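Local structure of conserved Archaeal protein (Sulfolobus acidocaldarius, 4OPU) at residues D179-D184 / G232-M237; D184-E189 / A268-R273. The protein reduces the double bonds of the geranylgeranyl chains of unsaturated archaeal lipids, using FAD, to give the saturated archaeols of the membrane. The protein carries 1 engineered substitution. All coordinates share one frame; numbering follows the deposited sequence.

Contact 1 of 2, residues D179-D184 / G232-M237. With GRG (geranylgeranyl diphosphate), chain C.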
loop_
_atom_site.group_PDB
_atom_site.type_symbol
_atom_site.label_atom_id
_atom_site.label_comp_id
_atom_site.label_asym_id
_atom_site.label_seq_id
_atom_site.Cartn_x
_atom_site.Cartn_y
_atom_site.Cartn_z
ATOM N N ASP A 179 -3.317 14.595 -1.641
ATOM C CA ASP A 179 -3.376 15.360 -2.878
ATOM C C ASP A 179 -3.571 14.389 -4.032
ATOM O O ASP A 179 -3.173 13.228 -3.939
ATOM C CB ASP A 179 -2.108 16.191 -3.075
ATOM C CG ASP A 179 -2.171 17.065 -4.315
ATOM O OD1 ASP A 179 -1.151 17.161 -5.034
ATOM O OD2 ASP A 179 -3.244 17.653 -4.573
ATOM N N ASP A 180 -4.197 14.860 -5.107
ATOM C CA ASP A 180 -4.424 14.034 -6.288
ATOM C C ASP A 180 -3.123 13.452 -6.826
ATOM O O ASP A 180 -3.059 12.274 -7.182
ATOM C CB ASP A 180 -5.115 14.845 -7.382
ATOM C CG ASP A 180 -6.514 15.265 -6.997
ATOM O OD1 ASP A 180 -7.168 14.517 -6.239
ATOM O OD2 ASP A 180 -6.957 16.339 -7.453
ATOM N N LYS A 181 -2.084 14.282 -6.864
ATOM C CA LYS A 181 -0.796 13.874 -7.414
ATOM C C LYS A 181 -0.027 12.924 -6.495
ATOM O O LYS A 181 0.992 12.365 -6.899
ATOM C CB LYS A 181 0.061 15.105 -7.727
ATOM C CG LYS A 181 -0.250 15.738 -9.079
ATOM C CD LYS A 181 0.689 16.894 -9.392
ATOM C CE LYS A 181 0.404 18.102 -8.512
ATOM N NZ LYS A 181 -0.970 18.640 -8.732
ATOM N N ASP A 182 -0.512 12.737 -5.271
ATOM C CA ASP A 182 0.107 11.780 -4.354
ATOM C C ASP A 182 -0.601 10.431 -4.414
ATOM O O ASP A 182 -0.537 9.646 -3.467
ATOM C CB ASP A 182 0.105 12.309 -2.918
ATOM C CG ASP A 182 1.208 13.321 -2.668
ATOM O OD1 ASP A 182 2.088 13.481 -3.541
ATOM O OD2 ASP A 182 1.202 13.948 -1.588
ATOM N N ALA A 183 -1.274 10.169 -5.530
ATOM C CA ALA A 183 -1.941 8.889 -5.741
ATOM C C ALA A 183 -1.933 8.506 -7.216
ATOM O O ALA A 183 -1.819 9.365 -8.087
ATOM C CB ALA A 183 -3.366 8.935 -5.217
ATOM N N ASP A 184 -2.053 7.212 -7.488
ATOM C CA ASP A 184 -2.157 6.722 -8.856
ATOM C C ASP A 184 -3.470 5.982 -9.055
ATOM O O ASP A 184 -3.942 5.288 -8.156
ATOM C CB ASP A 184 -0.984 5.799 -9.200
ATOM C CG ASP A 184 0.294 6.558 -9.496
ATOM O OD1 ASP A 184 0.525 7.615 -8.869
ATOM O OD2 ASP A 184 1.067 6.095 -10.360
ATOM N N GLY A 232 -0.718 1.424 -14.281
ATOM C CA GLY A 232 -1.025 2.500 -13.359
ATOM C C GLY A 232 -0.484 3.820 -13.866
ATOM O O GLY A 232 0.577 3.866 -14.487
ATOM N N ILE A 233 -1.216 4.897 -13.610
ATOM C CA ILE A 233 -0.802 6.226 -14.041
ATOM C C ILE A 233 -0.984 7.226 -12.905
ATOM O O ILE A 233 -1.908 7.100 -12.100
ATOM C CB ILE A 233 -1.594 6.691 -15.279
ATOM C CG1 ILE A 233 -3.095 6.520 -15.047
ATOM C CG2 ILE A 233 -1.172 5.904 -16.510
ATOM C CD1 ILE A 233 -3.935 6.753 -16.287
ATOM N N GLN A 234 -0.096 8.215 -12.835
ATOM C CA GLN A 234 -0.160 9.206 -11.768
ATOM C C GLN A 234 -1.394 10.087 -11.927
ATOM O O GLN A 234 -1.644 10.629 -13.003
ATOM C CB GLN A 234 1.104 10.066 -11.749
ATOM C CG GLN A 234 1.123 11.088 -10.629
ATOM C CD GLN A 234 2.397 11.903 -10.595
ATOM O OE1 GLN A 234 3.084 12.044 -11.606
ATOM N NE2 GLN A 234 2.721 12.443 -9.426
ATOM N N GLY A 235 -2.163 10.220 -10.851
ATOM C CA GLY A 235 -3.376 11.015 -10.877
ATOM C C GLY A 235 -3.104 12.498 -10.716
ATOM O O GLY A 235 -1.993 12.903 -10.367
ATOM N N GLY A 236 -4.125 13.308 -10.978
ATOM C CA GLY A 236 -4.028 14.750 -10.829
ATOM C C GLY A 236 -3.034 15.412 -11.764
ATOM O O GLY A 236 -2.436 16.431 -11.420
ATOM N N MET A 237 -2.862 14.840 -12.952
ATOM C CA MET A 237 -1.902 15.362 -13.920
ATOM C C MET A 237 -2.577 15.839 -15.203
ATOM O O MET A 237 -1.980 16.573 -15.992
ATOM C CB MET A 237 -0.851 14.300 -14.253
ATOM C CG MET A 237 0.062 13.945 -13.097
ATOM S SD MET A 237 1.118 15.320 -12.601
ATOM C CE MET A 237 2.211 15.441 -14.011
HETATM C C20 GRG C . 6.331 5.035 -9.253
HETATM C C19 GRG C . 3.922 5.750 -8.527
HETATM C C18 GRG C . 4.883 4.681 -8.990
HETATM C C17 GRG C . 4.447 3.418 -9.169
HETATM C C16 GRG C . 2.996 3.066 -8.913
HETATM C C14 GRG C . -0.030 1.668 -10.072
HETATM C C13 GRG C . 1.344 1.336 -9.532
HETATM C C15 GRG C . 2.544 2.121 -10.007
HETATM C C12 GRG C . 1.523 0.350 -8.622
HETATM C C11 GRG C . 0.395 -0.498 -8.072
HETATM C C9 GRG C . 0.063 -1.615 -9.038
HETATM C C8 GRG C . 0.821 -2.883 -8.701
HETATM C C10 GRG C . 0.901 -3.973 -9.742
HETATM C C7 GRG C . 1.414 -3.054 -7.494
HETATM C C6 GRG C . 2.172 -4.322 -7.144
HETATM C C5 GRG C . 3.600 -4.213 -7.637
HETATM C C3 GRG C . 4.505 -5.101 -6.813
HETATM C C4 GRG C . 5.955 -5.201 -7.199
HETATM C C2 GRG C . 4.034 -5.794 -5.749
HETATM C C1 GRG C . 4.909 -6.694 -4.894
HETATM O O1 GRG C . 5.419 -7.762 -5.653
HETATM P PA GRG C . 6.572 -8.608 -4.988
HETATM O O1A GRG C . 6.583 -8.298 -3.512
HETATM O O3A GRG C . 7.967 -8.199 -5.600
HETATM O O2A GRG C . 6.329 -10.078 -5.204
#

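Contact 2 of 2, residues D184-E189 / A268-R273. With GRG (geranylgeranyl diphosphate), chain C.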
loop_
_atom_site.group_PDB
_atom_site.type_symbol
_atom_site.label_atom_id
_atom_site.label_comp_id
_atom_site.label_asym_id
_atom_site.label_seq_id
_atom_site.Cartn_x
_atom_site.Cartn_y
_atom_site.Cartn_z
ATOM N N ASP A 184 -2.053 7.212 -7.488
ATOM C CA ASP A 184 -2.157 6.722 -8.856
ATOM C C ASP A 184 -3.470 5.982 -9.055
ATOM O O ASP A 184 -3.942 5.288 -8.156
ATOM C CB ASP A 184 -0.984 5.799 -9.200
ATOM C CG ASP A 184 0.294 6.558 -9.496
ATOM O OD1 ASP A 184 0.525 7.615 -8.869
ATOM O OD2 ASP A 184 1.067 6.095 -10.360
ATOM N N VAL A 185 -4.069 6.140 -10.229
ATOM C CA VAL A 185 -5.215 5.323 -10.594
ATOM C C VAL A 185 -4.696 4.123 -11.379
ATOM O O VAL A 185 -3.907 4.278 -12.312
ATOM C CB VAL A 185 -6.262 6.118 -11.412
ATOM C CG1 VAL A 185 -5.587 6.996 -12.455
ATOM C CG2 VAL A 185 -7.281 5.178 -12.049
ATOM N N ALA A 186 -5.112 2.927 -10.976
ATOM C CA ALA A 186 -4.611 1.702 -11.584
ATOM C C ALA A 186 -5.756 0.794 -12.024
ATOM O O ALA A 186 -6.807 0.751 -11.389
ATOM C CB ALA A 186 -3.692 0.978 -10.623
ATOM N N TYR A 187 -5.539 0.073 -13.120
ATOM C CA TYR A 187 -6.559 -0.781 -13.721
ATOM C C TYR A 187 -5.943 -2.122 -14.094
ATOM O O TYR A 187 -4.782 -2.180 -14.498
ATOM C CB TYR A 187 -7.162 -0.098 -14.956
ATOM C CG TYR A 187 -8.198 -0.909 -15.705
ATOM C CD1 TYR A 187 -9.546 -0.806 -15.392
ATOM C CD2 TYR A 187 -7.832 -1.758 -16.742
ATOM C CE1 TYR A 187 -10.498 -1.536 -16.081
ATOM C CE2 TYR A 187 -8.777 -2.493 -17.435
ATOM C CZ TYR A 187 -10.108 -2.378 -17.101
ATOM O OH TYR A 187 -11.054 -3.107 -17.789
ATOM N N ARG A 188 -6.709 -3.200 -13.962
ATOM C CA ARG A 188 -6.180 -4.524 -14.278
ATOM C C ARG A 188 -7.248 -5.486 -14.787
ATOM O O ARG A 188 -8.440 -5.309 -14.530
ATOM C CB ARG A 188 -5.486 -5.123 -13.048
ATOM C CG ARG A 188 -6.426 -5.612 -11.954
ATOM C CD ARG A 188 -6.656 -7.117 -12.044
ATOM N NE ARG A 188 -7.489 -7.622 -10.957
ATOM C CZ ARG A 188 -8.816 -7.633 -10.977
ATOM N NH1 ARG A 188 -9.468 -7.162 -12.031
ATOM N NH2 ARG A 188 -9.494 -8.111 -9.942
ATOM N N GLU A 189 -6.801 -6.510 -15.509
ATOM C CA GLU A 189 -7.673 -7.585 -15.968
ATOM C C GLU A 189 -6.976 -8.929 -15.795
ATOM O O GLU A 189 -5.751 -8.990 -15.689
ATOM C CB GLU A 189 -8.072 -7.383 -17.431
ATOM C CG GLU A 189 -8.835 -6.100 -17.706
ATOM C CD GLU A 189 -9.441 -6.069 -19.094
ATOM O OE1 GLU A 189 -9.141 -6.981 -19.892
ATOM O OE2 GLU A 189 -10.218 -5.136 -19.385
ATOM N N ALA A 268 -9.039 0.657 -9.509
ATOM C CA ALA A 268 -9.300 1.550 -8.388
ATOM C C ALA A 268 -8.113 2.459 -8.088
ATOM O O ALA A 268 -7.068 2.373 -8.726
ATOM C CB ALA A 268 -9.671 0.745 -7.151
ATOM N N LEU A 269 -8.291 3.331 -7.102
ATOM C CA LEU A 269 -7.254 4.272 -6.700
ATOM C C LEU A 269 -6.271 3.620 -5.731
ATOM O O LEU A 269 -6.648 2.767 -4.925
ATOM C CB LEU A 269 -7.891 5.510 -6.061
ATOM C CG LEU A 269 -7.019 6.730 -5.759
ATOM C CD1 LEU A 269 -6.653 7.459 -7.043
ATOM C CD2 LEU A 269 -7.725 7.664 -4.785
ATOM N N VAL A 270 -5.006 4.016 -5.820
ATOM C CA VAL A 270 -3.991 3.544 -4.889
ATOM C C VAL A 270 -3.046 4.687 -4.542
ATOM O O VAL A 270 -2.455 5.302 -5.430
ATOM C CB VAL A 270 -3.195 2.341 -5.462
ATOM C CG1 VAL A 270 -2.965 2.497 -6.954
ATOM C CG2 VAL A 270 -1.876 2.166 -4.721
ATOM N N PRO A 271 -2.917 4.992 -3.241
ATOM C CA PRO A 271 -2.061 6.091 -2.781
ATOM C C PRO A 271 -0.580 5.776 -2.959
ATOM O O PRO A 271 -0.168 4.639 -2.752
ATOM C CB PRO A 271 -2.422 6.217 -1.297
ATOM C CG PRO A 271 -2.893 4.860 -0.912
ATOM C CD PRO A 271 -3.593 4.309 -2.122
ATOM N N THR A 272 0.207 6.770 -3.351
ATOM C CA THR A 272 1.641 6.568 -3.527
ATOM C C THR A 272 2.422 7.632 -2.767
ATOM O O THR A 272 3.115 8.456 -3.365
ATOM C CB THR A 272 2.046 6.595 -5.015
ATOM O OG1 THR A 272 1.726 7.871 -5.583
ATOM C CG2 THR A 272 1.321 5.503 -5.791
ATOM N N ARG A 273 2.305 7.607 -1.444
ATOM C CA ARG A 273 2.967 8.589 -0.595
ATOM C C ARG A 273 3.371 8.004 0.749
ATOM O O ARG A 273 3.122 6.832 1.032
ATOM C CB ARG A 273 2.056 9.799 -0.368
ATOM C CG ARG A 273 0.675 9.442 0.159
ATOM C CD ARG A 273 0.027 10.608 0.895
ATOM N NE ARG A 273 0.665 10.862 2.185
ATOM C CZ ARG A 273 0.188 11.691 3.109
ATOM N NH1 ARG A 273 0.837 11.853 4.255
ATOM N NH2 ARG A 273 -0.938 12.355 2.891
HETATM C C20 GRG C . 6.331 5.035 -9.253
HETATM C C19 GRG C . 3.922 5.750 -8.527
HETATM C C18 GRG C . 4.883 4.681 -8.990
HETATM C C17 GRG C . 4.447 3.418 -9.169
HETATM C C16 GRG C . 2.996 3.066 -8.913
HETATM C C14 GRG C . -0.030 1.668 -10.072
HETATM C C13 GRG C . 1.344 1.336 -9.532
HETATM C C15 GRG C . 2.544 2.121 -10.007
HETATM C C12 GRG C . 1.523 0.350 -8.622
HETATM C C11 GRG C . 0.395 -0.498 -8.072
HETATM C C9 GRG C . 0.063 -1.615 -9.038
HETATM C C8 GRG C . 0.821 -2.883 -8.701
HETATM C C10 GRG C . 0.901 -3.973 -9.742
HETATM C C7 GRG C . 1.414 -3.054 -7.494
HETATM C C6 GRG C . 2.172 -4.322 -7.144
HETATM C C5 GRG C . 3.600 -4.213 -7.637
HETATM C C3 GRG C . 4.505 -5.101 -6.813
HETATM C C4 GRG C . 5.955 -5.201 -7.199
HETATM C C2 GRG C . 4.034 -5.794 -5.749
HETATM C C1 GRG C . 4.909 -6.694 -4.894
HETATM O O1 GRG C . 5.419 -7.762 -5.653
HETATM P PA GRG C . 6.572 -8.608 -4.988
HETATM O O1A GRG C . 6.583 -8.298 -3.512
HETATM O O3A GRG C . 7.967 -8.199 -5.600
HETATM O O2A GRG C . 6.329 -10.078 -5.204
#

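Contact 1 of 2, residues D179-D184 / G232-M237
Q234, near the end of one strand, reaches across to the turn before D184 and binds the backbone of K181. Its CG lies anti to the backbone N (chi1 -178°) and the chain stays extended beyond it, which gives the amide its reach. From the root outward, Q234 CB lies 3.8 Å from D184 OD1; CG is equally far, 3.9 Å, from D184 OD1 and K181 O; CD approaches the same K181 O at 4.0 Å; NE2 ends 3.1 Å from K181 O. This last bond is nearly straight, uses a lone pair in the carbonyl plane and lies in the plane of the Q234 amide. K181 O has a second donor, R352, which also forms a salt bridge with D182. The D184 carboxylate and the Q234 amide planes are 32° apart. With an alanine in place of this glutamine, K181 O would probably lose its amide donor and the D184 carboxylate the CG beside it.

Next to it, the backbone N of G235 bonds to A183 O at 2.9 Å, while the CA of K181 makes a CA-H...O contact with G235 O. The K181 side chain then crosses M237 at about a right angle, its CD 3.6 Å from M237 SD. D184 and Q234 form an antiparallel non-hydrogen-bonded pair, and D184 OD2 meets the geranylgeranyl tail at C19 (3.4 Å), with G232 CA 3.5 Å from C14. Polar bonds thus fasten the turn to the strand end, while D184 and G232 turn a carboxylate oxygen and a glycine CA to the hydrocarbon chain, where a CB on G232 would run into C14.

Contact 2 of 2, residues D184-E189 / A268-R273
T272 meets the carboxylate of D184 with hydroxyl and methyl alike, yet no hydrogen bond joins the two: T272 OG1 stays 3.5 Å from D184 OD1, and the side chains cross at about a right angle. With OG1 between its backbone N and carbonyl carbon (chi1 61°), T272 sends CG2 to the side where the prenyl tail runs, 3.8 Å from C19 of the geranylgeranyl diphosphate.

Next to T272 the strands pair antiparallel, their directions 134° apart. D184 and V270 form one hydrogen-bonded pair, and A186 and A268 the next, with two N-H...O bonds in each. Between them the V185 and L269 pair turns its side chains to the other face, where L269 CD1 comes back to lie 3.6 Å from D184 O. On the ligand face A186 CB touches V270 CG1 (4.0 Å). The same A186 CB lies 3.8 Å from GRG C14, and A186 also touches the reduced FAD. The A186 methyl thus lies against both bound molecules, while A268 lies close to P47.

This antiparallel pair belongs to the large mixed sheet of the geranylgeranyl reductase catalytic domain, where D184, A186 and T272 line the geranylgeranyl pocket and A186 and A268 the flavin pocket.

How the contacts relate
From the N terminus, the chain passes through the turn at 179-182 into strand 183-193, whose first residues serve contact 1 and the following ones contact 2, with D184 common to both. The chain returns at 232-237, where contact 1 closes a loop of 47 residues, rich in strand and without helix. It then runs through helix 242-253 and returns at 268-273, where contact 2 closes a loop of 78 residues. The segments alternate, so the two loops cross. Strand 183-193 is the shared middle, with 226-234 and 262-271 as its neighbours. I233 O to V185 N and D182 O to T272 N, both probable hydrogen bonds, continue the pairing between contacts.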